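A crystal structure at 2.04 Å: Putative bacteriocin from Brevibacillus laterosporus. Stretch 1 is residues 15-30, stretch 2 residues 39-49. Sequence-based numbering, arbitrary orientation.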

# COMPACT_ATOMS: atom_id res chain seq x y z
N ASP A 15 -6.22 2.85 -4.56
CA ASP A 15 -7.20 3.82 -4.11
C ASP A 15 -7.99 3.33 -2.90
O ASP A 15 -8.17 2.12 -2.69
N TYR A 16 -8.44 4.27 -2.08
CA TYR A 16 -9.22 3.94 -0.89
C TYR A 16 -10.48 3.12 -1.21
O TYR A 16 -11.15 3.35 -2.22
N GLN A 17 -10.78 2.16 -0.34
CA GLN A 17 -11.98 1.34 -0.47
C GLN A 17 -12.65 1.40 0.87
O GLN A 17 -11.97 1.55 1.88
N CYS A 18 -13.96 1.26 0.91
CA CYS A 18 -14.64 1.17 2.20
C CYS A 18 -14.58 -0.26 2.73
O CYS A 18 -14.86 -1.22 2.00
N HIS A 19 -14.18 -0.41 3.99
CA HIS A 19 -14.27 -1.70 4.66
C HIS A 19 -15.65 -1.86 5.31
O HIS A 19 -16.00 -1.12 6.22
N GLY A 20 -16.44 -2.82 4.83
CA GLY A 20 -17.82 -2.97 5.26
C GLY A 20 -18.02 -3.30 6.73
O GLY A 20 -19.07 -3.01 7.32
N LEU A 21 -17.01 -3.92 7.33
CA LEU A 21 -17.11 -4.34 8.72
C LEU A 21 -16.51 -3.30 9.66
O LEU A 21 -17.04 -3.03 10.75
N GLU A 22 -15.40 -2.72 9.24
CA GLU A 22 -14.71 -1.74 10.06
C GLU A 22 -15.35 -0.37 9.91
O GLU A 22 -15.14 0.51 10.76
N ASN A 23 -16.13 -0.21 8.84
CA ASN A 23 -16.77 1.07 8.51
C ASN A 23 -15.74 2.19 8.43
O ASN A 23 -15.93 3.28 8.98
N LYS A 24 -14.64 1.89 7.75
CA LYS A 24 -13.50 2.80 7.62
C LYS A 24 -12.79 2.48 6.32
O LYS A 24 -12.74 1.31 5.89
N MET A 25 -12.24 3.50 5.67
CA MET A 25 -11.58 3.32 4.38
C MET A 25 -10.13 2.89 4.53
O MET A 25 -9.41 3.36 5.43
N TYR A 26 -9.68 2.02 3.63
CA TYR A 26 -8.30 1.56 3.63
C TYR A 26 -7.74 1.55 2.21
O TYR A 26 -8.49 1.48 1.22
N ARG A 27 -6.42 1.63 2.10
CA ARG A 27 -5.76 1.40 0.83
C ARG A 27 -4.43 0.73 1.10
O ARG A 27 -3.97 0.68 2.25
N HIS A 28 -3.81 0.23 0.03
CA HIS A 28 -2.56 -0.51 0.15
C HIS A 28 -1.40 0.32 -0.37
O HIS A 28 -1.45 0.82 -1.50
N VAL A 29 -0.35 0.48 0.44
CA VAL A 29 0.84 1.21 -0.00
C VAL A 29 1.89 0.26 -0.55
O VAL A 29 2.31 -0.70 0.12
N TYR A 30 2.32 0.52 -1.78
CA TYR A 30 3.26 -0.35 -2.46
C TYR A 30 4.56 0.40 -2.75
O TYR A 30 4.53 1.51 -3.27
N VAL A 39 6.15 -4.14 -3.92
CA VAL A 39 6.00 -4.87 -2.67
C VAL A 39 4.96 -4.15 -1.83
O VAL A 39 4.95 -2.91 -1.75
N TYR A 40 4.06 -4.93 -1.23
CA TYR A 40 2.99 -4.41 -0.39
C TYR A 40 3.62 -4.08 0.96
O TYR A 40 4.13 -4.98 1.64
N CYS A 41 3.62 -2.79 1.34
CA CYS A 41 4.35 -2.33 2.55
C CYS A 41 3.48 -2.12 3.78
O CYS A 41 3.86 -2.52 4.89
N ARG A 42 2.35 -1.45 3.59
CA ARG A 42 1.41 -1.24 4.68
C ARG A 42 -0.01 -1.06 4.17
O ARG A 42 -0.25 -0.85 2.97
N THR A 43 -0.94 -1.16 5.11
CA THR A 43 -2.32 -0.81 4.86
C THR A 43 -2.50 0.56 5.49
O THR A 43 -2.24 0.75 6.68
N GLU A 44 -2.93 1.53 4.68
CA GLU A 44 -3.22 2.85 5.21
C GLU A 44 -4.72 2.98 5.47
O GLU A 44 -5.54 2.69 4.59
N TRP A 45 -5.09 3.42 6.67
CA TRP A 45 -6.49 3.59 7.01
C TRP A 45 -6.88 5.06 6.97
O TRP A 45 -6.13 5.92 7.44
N GLY A 46 -8.05 5.34 6.38
CA GLY A 46 -8.49 6.71 6.15
C GLY A 46 -9.71 7.08 6.95
O GLY A 46 -9.84 6.68 8.12
N SER A 47 -10.62 7.84 6.33
CA SER A 47 -11.85 8.29 7.01
C SER A 47 -12.97 7.24 7.04
O SER A 47 -12.84 6.14 6.48
N SER A 48 -14.06 7.58 7.71
CA SER A 48 -15.16 6.64 7.92
C SER A 48 -16.06 6.40 6.71
O SER A 48 -16.05 7.18 5.74
N CYS A 49 -16.83 5.31 6.78
CA CYS A 49 -17.77 4.94 5.73
C CYS A 49 -18.76 3.88 6.22
O CYS A 49 -19.72 3.55 5.53

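What lets Cys-49, at the very end of the chain, cover more of the other stretch than any other residue? Its side chain, with chi1 in the p well, points sideways and closes a disulfide with Cys-18, whose chi1 is t; the SG atoms of Cys-18 and Cys-49 are 2.0 Å apart, with a chi3 of 98°. The same sulfur also touches the start of strand 24-30: Cys-49 SG is 3.4 Å from Lys-24 N and 3.9 Å from Met-25 CG. Nearby, Cys-49 N donates a hydrogen bond to Asn-23 O at 3.1 Å.

How does Trp-45 use its large indole? Tyr-26 and Trp-45 sit directly across from each other as a non-hydrogen-bonded antiparallel pair, and like any such bridged partners they send their side chains to the same face of the sheet. With chi1 m and chi2 at 91°, the indole swings back across the neighbouring strand, and Tyr-26 CB sits over the face of its six-membered ring, 3.6 Å from Trp-45 CE3. Tyr-26, in the p rotamer, carries its own ring away, leaving the two ring planes at 50°. The same atom, Trp-45 CE3, is 3.7 Å from Lys-24 CG, while farther out on the six-membered ring Trp-45 CH2 is 3.8 Å from His-19 CD2, which lies at the ring edge.

What does the opposite face offer in place of aromatic packing? Here Glu-44 pairs with Arg-27, and their backbones exchange two hydrogen bonds: Arg-27 N to Glu-44 O and Glu-44 N to Arg-27 O, each 2.8 Å. Glu-44 is extended (chi1 and chi2 both t), while Arg-27 starts in p and continues through t and t, and both side-chain ends approach the partner strand. The carboxylate meets the guanidinium near its plane: Arg-27 NE and Arg-27 NH2 both donate to Glu-44 OE2, at 3.1 and 3.2 Å, within a salt bridge. Tyr-16 OH reaches Glu-44 CG at 3.4 Å, and Val-29 CG2 lies 3.9 Å from Glu-44 OE2.

Where do the aromatic contacts continue beyond Trp-45? Tyr-40, with chi1 t, lays its ring against His-28 (chi1 m) in a face-to-face stack, centroids 4.4 Å apart and planes at 30°. Tyr-40 OH and Thr-43 OG1 share a hydrogen bond at 2.6 Å, within the stretch. Tyr-30, in the m rotamer, packs along the other end of Tyr-40: Tyr-30 CE1 is 3.6 Å from Tyr-40 CB, and Tyr-40 CA lies over the Tyr-30 ring face. These two rings are nearly parallel but slid apart, so they barely overlap.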

# COMPACT_ATOMS: atom_id res chain seq x y z
CB ASP A 15 -8.12 4.21 -5.26
CG ASP A 15 -7.45 5.13 -6.25
OD1 ASP A 15 -6.45 5.80 -5.87
OD2 ASP A 15 -7.91 5.18 -7.41
CB TYR A 16 -9.59 5.23 -0.13
CG TYR A 16 -8.55 5.73 0.85
CD1 TYR A 16 -8.19 4.96 1.95
CD2 TYR A 16 -7.97 6.99 0.71
CE1 TYR A 16 -7.25 5.42 2.88
CE2 TYR A 16 -7.03 7.46 1.63
CZ TYR A 16 -6.68 6.67 2.72
OH TYR A 16 -5.76 7.11 3.65
CB GLN A 17 -11.61 -0.13 -0.72
CG GLN A 17 -11.48 -0.55 -2.17
CD GLN A 17 -11.14 -2.02 -2.29
OE1 GLN A 17 -11.48 -2.81 -1.40
NE2 GLN A 17 -10.47 -2.41 -3.37
CB CYS A 18 -16.10 1.64 2.10
SG CYS A 18 -16.94 1.68 3.71
CB HIS A 19 -13.16 -1.85 5.71
CG HIS A 19 -12.90 -3.26 6.11
ND1 HIS A 19 -13.77 -3.99 6.88
CD2 HIS A 19 -11.87 -4.09 5.81
CE1 HIS A 19 -13.29 -5.21 7.05
NE2 HIS A 19 -12.13 -5.29 6.41
CB LEU A 21 -16.39 -5.68 8.90
CG LEU A 21 -16.99 -6.88 8.20
CD1 LEU A 21 -16.21 -8.13 8.58
CD2 LEU A 21 -18.45 -7.00 8.60
CB GLU A 22 -13.22 -1.68 9.71
CG GLU A 22 -12.46 -2.95 10.06
CD GLU A 22 -12.57 -3.30 11.54
OE1 GLU A 22 -12.49 -2.38 12.38
OE2 GLU A 22 -12.75 -4.50 11.86
CB ASN A 23 -17.91 1.40 9.48
CG ASN A 23 -19.04 0.38 9.42
OD1 ASN A 23 -19.59 0.11 8.35
ND2 ASN A 23 -19.37 -0.21 10.57
CB LYS A 24 -12.57 2.62 8.83
CG LYS A 24 -11.28 3.41 8.78
CD LYS A 24 -10.62 3.42 10.15
CE LYS A 24 -11.39 4.32 11.12
NZ LYS A 24 -11.17 3.95 12.55
CB MET A 25 -11.63 4.62 3.57
CG MET A 25 -13.01 5.22 3.42
SD MET A 25 -12.89 6.69 2.38
CE MET A 25 -11.15 7.09 2.61
CB TYR A 26 -8.20 0.14 4.21
CG TYR A 26 -8.85 -0.91 3.34
CD1 TYR A 26 -8.11 -1.63 2.40
CD2 TYR A 26 -10.22 -1.17 3.45
CE1 TYR A 26 -8.71 -2.58 1.59
CE2 TYR A 26 -10.84 -2.12 2.65
CZ TYR A 26 -10.08 -2.83 1.73
OH TYR A 26 -10.70 -3.77 0.94
CB ARG A 27 -5.58 2.70 0.04
CG ARG A 27 -4.67 3.72 0.69
CD ARG A 27 -4.66 5.00 -0.13
NE ARG A 27 -3.73 5.99 0.43
CZ ARG A 27 -3.66 7.26 0.04
NH1 ARG A 27 -4.46 7.71 -0.92
NH2 ARG A 27 -2.78 8.08 0.61
CB HIS A 28 -2.66 -1.81 -0.65
CG HIS A 28 -3.65 -2.79 -0.09
ND1 HIS A 28 -4.22 -2.65 1.16
CD2 HIS A 28 -4.17 -3.93 -0.62
CE1 HIS A 28 -5.05 -3.66 1.38
NE2 HIS A 28 -5.03 -4.45 0.32
CB VAL A 29 1.44 2.06 1.12
CG1 VAL A 29 2.66 2.80 0.61
CG2 VAL A 29 0.42 3.05 1.64
CB TYR A 30 2.65 -0.84 -3.78
CG TYR A 30 1.70 -2.01 -3.65
CD1 TYR A 30 2.17 -3.32 -3.78
CD2 TYR A 30 0.34 -1.81 -3.40
CE1 TYR A 30 1.31 -4.40 -3.66
CE2 TYR A 30 -0.53 -2.89 -3.28
CZ TYR A 30 -0.03 -4.18 -3.41
OH TYR A 30 -0.88 -5.26 -3.30
CB VAL A 39 7.36 -5.04 -1.92
CG1 VAL A 39 8.29 -5.96 -2.71
CG2 VAL A 39 8.04 -3.70 -1.72
CB TYR A 40 1.90 -5.49 -0.31
CG TYR A 40 0.69 -5.23 0.56
CD1 TYR A 40 0.44 -3.98 1.13
CD2 TYR A 40 -0.21 -6.26 0.83
CE1 TYR A 40 -0.67 -3.77 1.96
CE2 TYR A 40 -1.31 -6.07 1.64
CZ TYR A 40 -1.54 -4.83 2.20
OH TYR A 40 -2.64 -4.65 3.01
CB CYS A 41 5.09 -1.02 2.29
SG CYS A 41 6.35 -1.12 1.04
CB ARG A 42 1.81 -0.04 5.54
CG ARG A 42 1.57 1.31 4.87
CD ARG A 42 1.74 2.45 5.86
NE ARG A 42 3.13 2.57 6.30
CZ ARG A 42 3.54 3.34 7.31
NH1 ARG A 42 2.66 4.06 8.00
NH2 ARG A 42 4.83 3.39 7.63
CB THR A 43 -3.29 -1.78 5.55
OG1 THR A 43 -2.99 -3.14 5.15
CG2 THR A 43 -4.72 -1.43 5.18
CB GLU A 44 -2.73 3.94 4.25
CG GLU A 44 -3.07 5.35 4.70
CD GLU A 44 -2.35 6.41 3.89
OE1 GLU A 44 -2.38 7.60 4.32
OE2 GLU A 44 -1.76 6.06 2.83
CB TRP A 45 -6.79 2.95 8.37
CG TRP A 45 -6.69 1.43 8.34
CD1 TRP A 45 -5.57 0.66 8.60
CD2 TRP A 45 -7.73 0.50 7.99
NE1 TRP A 45 -5.87 -0.68 8.44
CE2 TRP A 45 -7.19 -0.80 8.07
CE3 TRP A 45 -9.08 0.66 7.63
CZ2 TRP A 45 -7.96 -1.96 7.80
CZ3 TRP A 45 -9.84 -0.49 7.35
CH2 TRP A 45 -9.28 -1.78 7.44
CB SER A 47 -12.36 9.60 6.41
OG SER A 47 -12.49 9.52 5.00
CB SER A 48 -16.02 7.10 9.09
OG SER A 48 -15.23 7.13 10.27
CB CYS A 49 -17.02 4.42 4.50
SG CYS A 49 -15.88 3.04 4.81